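Local coordinates for spindle pole body-associated protein VIK1 (Candida glabrata, PDB 4GKP), which probably binds microtubules through a noncatalytic kinesin motor-like domain, the C-terminal portion of this Kar3-associated protein, at residues 95-100 and 116-121; 102-107 and 186-191; 107-112 and 159-164. One frame throughout, in Å; residues are numbered along the deposited sequence.

All three contacts lie along one side of the central sheet of the kinesin motor-like domain. Interactions 1 and 2 share helix 96-107 and reach neighbouring antiparallel strands, 112-121 and 183-192; their centres are about 11 Å apart, and Leu-100 CD2 lies 3.7 Å from Phe-188 CZ. Interaction 3 follows the same helix into the loop leading to strand 112-121. Its centre is about 6 Å from that of interaction 2, which it touches where Phe-104 O lies 3.3 Å from Phe-109 CD1, and about 14 Å from that of interaction 1. Leu-161 of interaction 3 also touches Phe-104, Phe-188 and Leu-116, tying the three together. The domain is noncatalytic, and the three contacts are related through the fold.

Interaction 1 of 3, residues 95-100 and 116-121; sequences NTFEKL and LQYVML
Phe-97 and Tyr-118 meet in an offset (parallel-displaced) stack that packs helix 96-107 against strand 112-121 in the central sheet of the kinesin motor-like fold. The ring centroids are 4.9 Å apart, a separation that points to partial rather than full overlap, while the 21° between the planes shows them to be near parallel. Both side chains have CG anti to the backbone N (chi1 -177° for Phe-97 and -171° for Tyr-118), which sends them into the gap between helix and strand; the two CA atoms remain 11.1 Å apart, so side chains, not backbones, bridge the gap. The tight part is the outer end of the Phe-97 ring, over one face of which Tyr-118 CE2 lies. Leu-116 fills in more loosely from the edge of that ring, its CD2 being 4.4 Å from Phe-97 CZ.

Tyr-118 and Leu-116 are buried, whereas Phe-97 is only partly so and the following Glu-98 is exposed, which marks the solvent side of the helix. The phenol end of Tyr-118 is held beyond the stack, its OH hydrogen-bonding with Glu-207 and with the backbone N of Tyr-174. At the closest point between the rings, Phe-97 CZ stands 3.9 Å from Tyr-118 CE2.

Interaction 2 of 3, residues 102-107 and 186-191; sequences AFFKNN and SKFQFF
Phe-104 meets Phe-188 and Phe-190 in an aromatic cluster where helix 96-107 covers strand 183-192 of the motor-like fold's central sheet. With its CG anti to its carbonyl carbon, Phe-104 has its ring turned toward the strand. Two T-shaped (edge-to-face) pairs define the cluster, and Phe-104 plays a different part in each. Toward Phe-188 it presents its edge: CD2 and CE2 come over the Phe-188 face, offset toward the rim, with Phe-104 CE2 just 3.6 Å from Phe-188 CE2. The planes of this pair stand at 80° and the centroids are 5.1 Å apart. Toward Phe-190 the roles reverse. Phe-190 points its CZ down at the middle of the Phe-104 face, 3.8 Å above the ring plane, and the 89° between the planes makes this pair almost exactly perpendicular. One ring thus serves as edge to one partner and face to the other, which probably restricts rotation of the Phe-104 ring about CB-CG.

Further apolar groups make up much of the second shell. Phe-112 packs edge-to-face with Phe-190, and Phe-203 meets Phe-188 with the rings inclined. The alternation of strand 183-192 turns Phe-188 and Phe-190 to the helix side, while backbone hydrogen bonds of both residues to strand 201-208 set their positions.

Further out, in the C-terminal part of the helix that carries Phe-104, Asn-107 reaches back one turn. Its ND2 donates to Phe-103 O across 2.9 Å, nearly straight at 176°, meeting the carbonyl on a lone pair with the acceptor in the amide plane of Asn-107.

Interaction 3 of 3, residues 107-112 and 159-164; sequences NYFDKF and ITLDEI
Phe-109, with chi1 at -84°, swings its ring out of the loop toward Leu-161, whose own CG stands anti to its carbonyl carbon. The two side chains cross at about a right angle. Contact is made by the outer end of the phenylalanine: CZ approaches Leu-161 CB to 3.5 Å, and CE1 lies 3.8 Å from Leu-161 CD1, so the ring touches both the base and one branch of the leucine. On the neighbouring side Asp-162 adds a thinner contact, Phe-109 CE2 being 4.2 Å from Asp-162 CB. No hydrogen bond crosses between the segments, and with Asp-162 exposed the interface is only partly buried.

The short 3-10 turn 161-163 carries polar bonds of its own in addition to its backbone bonds. Thr-160 N donates to Glu-163 OE2 over 2.8 Å at 157°, and Glu-163 OE2 accepts with its anti lone pair. Thr-160 OG1 donates to Asp-162 OD1 over 2.7 Å, reaching the carboxylate on its syn side but 32° out of its plane. Both acidic side chains are thus turned back on the turn that presents Leu-161.

In the fold, the contact joins the connection between helix 96-107 and strand 112-121 to the turn after strand 159-160. Leu-161 extends inward from it to Leu-101 and Phe-104 of the helix, Ile-114 and Leu-116 of strand 112-121, and Phe-188 of strand 183-192.

Interaction 1 of 3, residues 95-100 and 116-121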
loop_
_atom_site.group_PDB
_atom_site.type_symbol
_atom_site.label_atom_id
_atom_site.label_comp_id
_atom_site.label_asym_id
_atom_site.label_seq_id
_atom_site.Cartn_x
_atom_site.Cartn_y
_atom_site.Cartn_z
ATOM N N ASN A 95 -7.509 -8.885 -0.898
ATOM C CA ASN A 95 -7.436 -8.960 -2.358
ATOM C C ASN A 95 -6.857 -7.677 -2.996
ATOM O O ASN A 95 -6.945 -7.490 -4.209
ATOM C CB ASN A 95 -8.827 -9.275 -2.940
ATOM N N THR A 96 -6.269 -6.814 -2.166
ATOM C CA THR A 96 -5.803 -5.492 -2.566
ATOM C C THR A 96 -4.971 -5.434 -3.873
ATOM O O THR A 96 -5.252 -4.597 -4.730
ATOM C CB THR A 96 -5.062 -4.819 -1.402
ATOM O OG1 THR A 96 -5.800 -5.042 -0.193
ATOM C CG2 THR A 96 -4.910 -3.306 -1.621
ATOM N N PHE A 97 -3.993 -6.329 -4.039
ATOM C CA PHE A 97 -3.142 -6.343 -5.233
ATOM C C PHE A 97 -3.900 -6.541 -6.547
ATOM O O PHE A 97 -3.650 -5.826 -7.528
ATOM C CB PHE A 97 -2.018 -7.391 -5.106
ATOM C CG PHE A 97 -1.057 -7.404 -6.276
ATOM C CD1 PHE A 97 -0.196 -6.331 -6.508
ATOM C CD2 PHE A 97 -1.003 -8.488 -7.137
ATOM C CE1 PHE A 97 0.690 -6.333 -7.577
ATOM C CE2 PHE A 97 -0.109 -8.502 -8.207
ATOM C CZ PHE A 97 0.737 -7.424 -8.426
ATOM N N GLU A 98 -4.822 -7.500 -6.572
ATOM C CA GLU A 98 -5.583 -7.820 -7.792
ATOM C C GLU A 98 -6.554 -6.704 -8.181
ATOM O O GLU A 98 -6.762 -6.434 -9.374
ATOM C CB GLU A 98 -6.346 -9.136 -7.639
ATOM C CG GLU A 98 -5.499 -10.317 -7.170
ATOM C CD GLU A 98 -5.428 -10.432 -5.653
ATOM O OE1 GLU A 98 -6.492 -10.395 -4.990
ATOM O OE2 GLU A 98 -4.311 -10.570 -5.119
ATOM N N LYS A 99 -7.135 -6.056 -7.173
ATOM C CA LYS A 99 -8.068 -4.949 -7.392
ATOM C C LYS A 99 -7.330 -3.687 -7.858
ATOM O O LYS A 99 -7.828 -2.909 -8.683
ATOM C CB LYS A 99 -8.882 -4.686 -6.122
ATOM C CG LYS A 99 -9.949 -5.738 -5.836
ATOM C CD LYS A 99 -11.139 -5.608 -6.785
ATOM C CE LYS A 99 -12.143 -6.743 -6.617
ATOM N NZ LYS A 99 -12.649 -6.817 -5.218
ATOM N N LEU A 100 -6.125 -3.513 -7.330
ATOM C CA LEU A 100 -5.218 -2.479 -7.780
ATOM C C LEU A 100 -4.931 -2.615 -9.282
ATOM O O LEU A 100 -5.116 -1.657 -10.031
ATOM C CB LEU A 100 -3.931 -2.536 -6.973
ATOM C CG LEU A 100 -2.890 -1.487 -7.336
ATOM C CD1 LEU A 100 -3.408 -0.103 -6.990
ATOM C CD2 LEU A 100 -1.563 -1.792 -6.641
ATOM N N LEU A 116 5.245 -2.329 -14.637
ATOM C CA LEU A 116 5.291 -2.888 -13.302
ATOM C C LEU A 116 6.593 -3.659 -13.088
ATOM O O LEU A 116 7.078 -4.337 -13.977
ATOM C CB LEU A 116 4.074 -3.780 -13.059
ATOM C CG LEU A 116 4.024 -4.647 -11.791
ATOM C CD1 LEU A 116 3.988 -3.766 -10.543
ATOM C CD2 LEU A 116 2.846 -5.626 -11.817
ATOM N N GLN A 117 7.175 -3.495 -11.911
ATOM C CA GLN A 117 8.197 -4.398 -11.408
ATOM C C GLN A 117 7.788 -4.783 -10.001
ATOM O O GLN A 117 7.316 -3.946 -9.238
ATOM C CB GLN A 117 9.543 -3.711 -11.368
ATOM C CG GLN A 117 10.136 -3.448 -12.736
ATOM C CD GLN A 117 11.344 -2.540 -12.643
ATOM O OE1 GLN A 117 11.235 -1.382 -12.205
ATOM N NE2 GLN A 117 12.513 -3.072 -13.000
ATOM N N TYR A 118 7.992 -6.041 -9.647
ATOM C CA TYR A 118 7.448 -6.577 -8.410
ATOM C C TYR A 118 8.472 -7.458 -7.699
ATOM O O TYR A 118 8.832 -8.524 -8.193
ATOM C CB TYR A 118 6.191 -7.392 -8.746
ATOM C CG TYR A 118 5.357 -7.870 -7.573
ATOM C CD1 TYR A 118 5.416 -7.243 -6.327
ATOM C CD2 TYR A 118 4.462 -8.918 -7.735
ATOM C CE1 TYR A 118 4.631 -7.662 -5.279
ATOM C CE2 TYR A 118 3.676 -9.355 -6.692
ATOM C CZ TYR A 118 3.764 -8.724 -5.470
ATOM O OH TYR A 118 2.967 -9.166 -4.445
ATOM N N VAL A 119 8.925 -7.035 -6.528
ATOM C CA VAL A 119 9.876 -7.850 -5.790
ATOM C C VAL A 119 9.490 -8.103 -4.326
ATOM O O VAL A 119 8.862 -7.266 -3.685
ATOM C CB VAL A 119 11.290 -7.227 -5.819
ATOM C CG1 VAL A 119 11.871 -7.227 -7.233
ATOM C CG2 VAL A 119 11.289 -5.823 -5.223
ATOM N N MET A 120 9.892 -9.258 -3.800
ATOM C CA MET A 120 9.977 -9.447 -2.358
ATOM C C MET A 120 11.336 -8.948 -1.848
ATOM O O MET A 120 12.377 -9.361 -2.335
ATOM C CB MET A 120 9.770 -10.917 -1.989
ATOM C CG MET A 120 9.421 -11.112 -0.517
ATOM S SD MET A 120 10.305 -12.445 0.317
ATOM C CE MET A 120 12.025 -12.006 0.016
ATOM N N LEU A 121 11.323 -8.038 -0.884
ATOM C CA LEU A 121 12.556 -7.480 -0.320
ATOM C C LEU A 121 12.791 -7.967 1.110
ATOM O O LEU A 121 11.827 -8.215 1.837
ATOM C CB LEU A 121 12.488 -5.955 -0.302
ATOM C CG LEU A 121 13.195 -5.136 -1.366
ATOM C CD1 LEU A 121 13.275 -3.694 -0.886
ATOM C CD2 LEU A 121 14.584 -5.685 -1.644
#

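Interaction 2 of 3, residues 102-107 and 186-191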
loop_
_atom_site.group_PDB
_atom_site.type_symbol
_atom_site.label_atom_id
_atom_site.label_comp_id
_atom_site.label_asym_id
_atom_site.label_seq_id
_atom_site.Cartn_x
_atom_site.Cartn_y
_atom_site.Cartn_z
ATOM N N ALA A 102 -6.732 -4.208 -11.455
ATOM C CA ALA A 102 -8.016 -4.000 -12.140
ATOM C C ALA A 102 -8.386 -2.512 -12.198
ATOM O O ALA A 102 -8.844 -2.002 -13.233
ATOM C CB ALA A 102 -9.117 -4.819 -11.464
ATOM N N PHE A 103 -8.162 -1.816 -11.091
ATOM C CA PHE A 103 -8.379 -0.365 -11.036
ATOM C C PHE A 103 -7.580 0.401 -12.104
ATOM O O PHE A 103 -8.116 1.304 -12.746
ATOM C CB PHE A 103 -8.101 0.175 -9.616
ATOM C CG PHE A 103 -8.183 1.681 -9.506
ATOM C CD1 PHE A 103 -9.414 2.336 -9.517
ATOM C CD2 PHE A 103 -7.032 2.437 -9.381
ATOM C CE1 PHE A 103 -9.489 3.711 -9.418
ATOM C CE2 PHE A 103 -7.096 3.818 -9.285
ATOM C CZ PHE A 103 -8.325 4.452 -9.307
ATOM N N PHE A 104 -6.307 0.063 -12.290
ATOM C CA PHE A 104 -5.498 0.769 -13.308
ATOM C C PHE A 104 -5.940 0.430 -14.725
ATOM O O PHE A 104 -5.948 1.311 -15.600
ATOM C CB PHE A 104 -3.994 0.490 -13.165
ATOM C CG PHE A 104 -3.384 1.024 -11.904
ATOM C CD1 PHE A 104 -3.914 2.138 -11.266
ATOM C CD2 PHE A 104 -2.249 0.431 -11.374
ATOM C CE1 PHE A 104 -3.328 2.642 -10.120
ATOM C CE2 PHE A 104 -1.658 0.932 -10.216
ATOM C CZ PHE A 104 -2.202 2.042 -9.588
ATOM N N LYS A 105 -6.284 -0.843 -14.947
ATOM C CA LYS A 105 -6.886 -1.289 -16.210
ATOM C C LYS A 105 -8.112 -0.472 -16.564
ATOM O O LYS A 105 -8.238 -0.016 -17.700
ATOM C CB LYS A 105 -7.260 -2.776 -16.191
ATOM C CG LYS A 105 -8.089 -3.208 -17.404
ATOM C CD LYS A 105 -8.475 -4.684 -17.369
ATOM C CE LYS A 105 -7.668 -5.512 -18.356
ATOM N N ASN A 106 -8.997 -0.259 -15.597
ATOM C CA ASN A 106 -10.261 0.422 -15.884
ATOM C C ASN A 106 -10.188 1.938 -15.971
ATOM O O ASN A 106 -11.125 2.555 -16.450
ATOM C CB ASN A 106 -11.347 0.008 -14.880
ATOM C CG ASN A 106 -11.623 -1.488 -14.898
ATOM O OD1 ASN A 106 -11.794 -2.092 -15.960
ATOM N ND2 ASN A 106 -11.672 -2.094 -13.713
ATOM N N ASN A 107 -9.096 2.553 -15.517
ATOM C CA ASN A 107 -9.071 4.020 -15.424
ATOM C C ASN A 107 -7.957 4.745 -16.162
ATOM O O ASN A 107 -8.126 5.899 -16.574
ATOM C CB ASN A 107 -9.116 4.475 -13.969
ATOM C CG ASN A 107 -10.431 4.131 -13.308
ATOM O OD1 ASN A 107 -11.395 4.910 -13.365
ATOM N ND2 ASN A 107 -10.503 2.939 -12.721
ATOM N N SER A 186 6.074 -3.305 -5.095
ATOM C CA SER A 186 5.699 -3.131 -6.496
ATOM C C SER A 186 6.039 -1.707 -6.901
ATOM O O SER A 186 5.724 -0.759 -6.178
ATOM C CB SER A 186 4.192 -3.325 -6.687
ATOM O OG SER A 186 3.820 -4.681 -6.593
ATOM N N LYS A 187 6.686 -1.547 -8.045
ATOM C CA LYS A 187 6.938 -0.215 -8.569
ATOM C C LYS A 187 6.248 -0.056 -9.914
ATOM O O LYS A 187 6.533 -0.806 -10.851
ATOM C CB LYS A 187 8.427 0.058 -8.725
ATOM C CG LYS A 187 8.694 1.441 -9.301
ATOM C CD LYS A 187 10.145 1.630 -9.687
ATOM C CE LYS A 187 10.342 2.983 -10.356
ATOM N NZ LYS A 187 11.796 3.261 -10.522
ATOM N N PHE A 188 5.330 0.902 -9.988
ATOM C CA PHE A 188 4.652 1.185 -11.236
ATOM C C PHE A 188 5.234 2.490 -11.769
ATOM O O PHE A 188 5.396 3.451 -11.029
ATOM C CB PHE A 188 3.135 1.385 -11.041
ATOM C CG PHE A 188 2.386 0.187 -10.499
ATOM C CD1 PHE A 188 2.439 -0.142 -9.135
ATOM C CD2 PHE A 188 1.548 -0.553 -11.324
ATOM C CE1 PHE A 188 1.705 -1.219 -8.624
ATOM C CE2 PHE A 188 0.812 -1.640 -10.821
ATOM C CZ PHE A 188 0.876 -1.962 -9.471
ATOM N N GLN A 189 5.527 2.535 -13.055
ATOM C CA GLN A 189 5.858 3.798 -13.684
ATOM C C GLN A 189 4.712 4.202 -14.596
ATOM O O GLN A 189 4.256 3.401 -15.428
ATOM C CB GLN A 189 7.142 3.675 -14.512
ATOM C CG GLN A 189 8.427 3.551 -13.703
ATOM C CD GLN A 189 9.627 3.318 -14.601
ATOM O OE1 GLN A 189 9.663 2.361 -15.410
ATOM N NE2 GLN A 189 10.596 4.191 -14.502
ATOM N N PHE A 190 4.260 5.441 -14.442
ATOM C CA PHE A 190 3.222 6.027 -15.305
ATOM C C PHE A 190 3.879 7.006 -16.260
ATOM O O PHE A 190 4.478 7.997 -15.809
ATOM C CB PHE A 190 2.190 6.778 -14.463
ATOM C CG PHE A 190 1.187 5.881 -13.774
ATOM C CD1 PHE A 190 1.528 5.176 -12.620
ATOM C CD2 PHE A 190 -0.123 5.764 -14.265
ATOM C CE1 PHE A 190 0.588 4.371 -11.984
ATOM C CE2 PHE A 190 -1.051 4.955 -13.635
ATOM C CZ PHE A 190 -0.692 4.246 -12.514
ATOM N N PHE A 191 3.826 6.694 -17.556
ATOM C CA PHE A 191 4.334 7.595 -18.600
ATOM C C PHE A 191 3.105 8.252 -19.234
ATOM O O PHE A 191 2.310 7.583 -19.898
ATOM C CB PHE A 191 5.193 6.841 -19.643
ATOM C CG PHE A 191 6.462 6.212 -19.078
ATOM C CD1 PHE A 191 6.438 4.927 -18.506
ATOM C CD2 PHE A 191 7.684 6.877 -19.154
ATOM C CE1 PHE A 191 7.609 4.347 -18.007
ATOM C CE2 PHE A 191 8.845 6.316 -18.646
ATOM C CZ PHE A 191 8.813 5.045 -18.076
#

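Interaction 3 of 3, residues 107-112 and 159-164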
loop_
_atom_site.group_PDB
_atom_site.type_symbol
_atom_site.label_atom_id
_atom_site.label_comp_id
_atom_site.label_asym_id
_atom_site.label_seq_id
_atom_site.Cartn_x
_atom_site.Cartn_y
_atom_site.Cartn_z
ATOM N N ASN A 107 -9.096 2.553 -15.517
ATOM C CA ASN A 107 -9.071 4.020 -15.424
ATOM C C ASN A 107 -7.957 4.745 -16.162
ATOM O O ASN A 107 -8.126 5.899 -16.574
ATOM C CB ASN A 107 -9.116 4.475 -13.969
ATOM C CG ASN A 107 -10.431 4.131 -13.308
ATOM O OD1 ASN A 107 -11.395 4.910 -13.365
ATOM N ND2 ASN A 107 -10.503 2.939 -12.721
ATOM N N TYR A 108 -6.831 4.072 -16.356
ATOM C CA TYR A 108 -5.644 4.778 -16.802
ATOM C C TYR A 108 -4.986 4.291 -18.106
ATOM O O TYR A 108 -4.104 4.967 -18.645
ATOM C CB TYR A 108 -4.649 4.842 -15.638
ATOM C CG TYR A 108 -5.206 5.571 -14.428
ATOM C CD1 TYR A 108 -5.532 6.942 -14.491
ATOM C CD2 TYR A 108 -5.405 4.902 -13.214
ATOM C CE1 TYR A 108 -6.029 7.610 -13.380
ATOM C CE2 TYR A 108 -5.908 5.563 -12.104
ATOM C CZ TYR A 108 -6.216 6.909 -12.189
ATOM O OH TYR A 108 -6.733 7.556 -11.074
ATOM N N PHE A 109 -5.422 3.148 -18.629
ATOM C CA PHE A 109 -4.782 2.548 -19.813
ATOM C C PHE A 109 -4.830 3.458 -21.048
ATOM O O PHE A 109 -4.091 3.236 -21.996
ATOM C CB PHE A 109 -5.391 1.172 -20.141
ATOM C CG PHE A 109 -4.798 0.020 -19.354
ATOM C CD1 PHE A 109 -4.181 0.221 -18.116
ATOM C CD2 PHE A 109 -4.887 -1.281 -19.841
ATOM C CE1 PHE A 109 -3.651 -0.850 -17.396
ATOM C CE2 PHE A 109 -4.357 -2.357 -19.130
ATOM C CZ PHE A 109 -3.741 -2.143 -17.901
ATOM N N ASP A 110 -5.683 4.489 -21.015
ATOM C CA ASP A 110 -5.886 5.352 -22.169
ATOM C C ASP A 110 -5.114 6.674 -22.045
ATOM O O ASP A 110 -4.885 7.362 -23.048
ATOM C CB ASP A 110 -7.386 5.598 -22.406
ATOM N N LYS A 111 -4.695 7.017 -20.827
ATOM C CA LYS A 111 -3.863 8.201 -20.613
ATOM C C LYS A 111 -2.367 7.887 -20.356
ATOM O O LYS A 111 -1.500 8.769 -20.476
ATOM C CB LYS A 111 -4.440 9.048 -19.479
ATOM C CG LYS A 111 -5.923 9.393 -19.633
ATOM N N PHE A 112 -2.054 6.639 -20.019
ATOM C CA PHE A 112 -0.688 6.299 -19.592
ATOM C C PHE A 112 -0.217 5.000 -20.206
ATOM O O PHE A 112 -1.015 4.108 -20.449
ATOM C CB PHE A 112 -0.601 6.140 -18.058
ATOM C CG PHE A 112 -1.008 7.364 -17.274
ATOM C CD1 PHE A 112 -2.331 7.590 -16.948
ATOM C CD2 PHE A 112 -0.049 8.283 -16.831
ATOM C CE1 PHE A 112 -2.697 8.722 -16.209
ATOM C CE2 PHE A 112 -0.407 9.401 -16.092
ATOM C CZ PHE A 112 -1.741 9.625 -15.779
ATOM N N ILE A 159 7.327 -5.412 -16.876
ATOM C CA ILE A 159 6.270 -5.635 -17.841
ATOM C C ILE A 159 5.436 -4.358 -17.960
ATOM O O ILE A 159 5.475 -3.499 -17.074
ATOM C CB ILE A 159 5.349 -6.832 -17.484
ATOM C CG1 ILE A 159 4.521 -6.567 -16.212
ATOM C CG2 ILE A 159 6.140 -8.139 -17.423
ATOM C CD1 ILE A 159 3.384 -7.556 -16.014
ATOM N N THR A 160 4.699 -4.232 -19.054
ATOM C CA THR A 160 3.618 -3.259 -19.106
ATOM C C THR A 160 2.375 -3.966 -18.630
ATOM O O THR A 160 2.223 -5.165 -18.833
ATOM C CB THR A 160 3.396 -2.717 -20.528
ATOM O OG1 THR A 160 3.155 -3.818 -21.423
ATOM C CG2 THR A 160 4.629 -1.937 -20.990
ATOM N N LEU A 161 1.480 -3.234 -17.994
ATOM C CA LEU A 161 0.302 -3.859 -17.401
ATOM C C LEU A 161 -0.595 -4.616 -18.383
ATOM O O LEU A 161 -1.257 -5.584 -17.990
ATOM C CB LEU A 161 -0.534 -2.836 -16.649
ATOM C CG LEU A 161 0.022 -2.253 -15.367
ATOM C CD1 LEU A 161 -1.128 -1.529 -14.685
ATOM C CD2 LEU A 161 0.591 -3.337 -14.466
ATOM N N ASP A 162 -0.648 -4.184 -19.639
ATOM C CA ASP A 162 -1.454 -4.919 -20.626
ATOM C C ASP A 162 -0.860 -6.297 -20.972
ATOM O O ASP A 162 -1.505 -7.106 -21.628
ATOM C CB ASP A 162 -1.719 -4.090 -21.884
ATOM C CG ASP A 162 -0.445 -3.678 -22.599
ATOM O OD1 ASP A 162 0.532 -3.283 -21.921
ATOM O OD2 ASP A 162 -0.432 -3.729 -23.857
ATOM N N GLU A 163 0.358 -6.572 -20.511
ATOM C CA GLU A 163 0.934 -7.895 -20.677
ATOM C C GLU A 163 0.302 -8.920 -19.730
ATOM O O GLU A 163 0.474 -10.120 -19.922
ATOM C CB GLU A 163 2.461 -7.867 -20.509
ATOM C CG GLU A 163 3.190 -7.264 -21.696
ATOM C CD GLU A 163 4.678 -7.227 -21.479
ATOM O OE1 GLU A 163 5.359 -8.129 -21.990
ATOM O OE2 GLU A 163 5.167 -6.329 -20.772
ATOM N N ILE A 164 -0.411 -8.453 -18.706
ATOM C CA ILE A 164 -1.152 -9.362 -17.829
ATOM C C ILE A 164 -2.413 -9.852 -18.549
ATOM O O ILE A 164 -3.309 -9.064 -18.876
ATOM C CB ILE A 164 -1.494 -8.753 -16.447
ATOM C CG1 ILE A 164 -0.299 -7.995 -15.877
ATOM C CG2 ILE A 164 -1.867 -9.853 -15.459
ATOM C CD1 ILE A 164 -0.672 -6.917 -14.888
#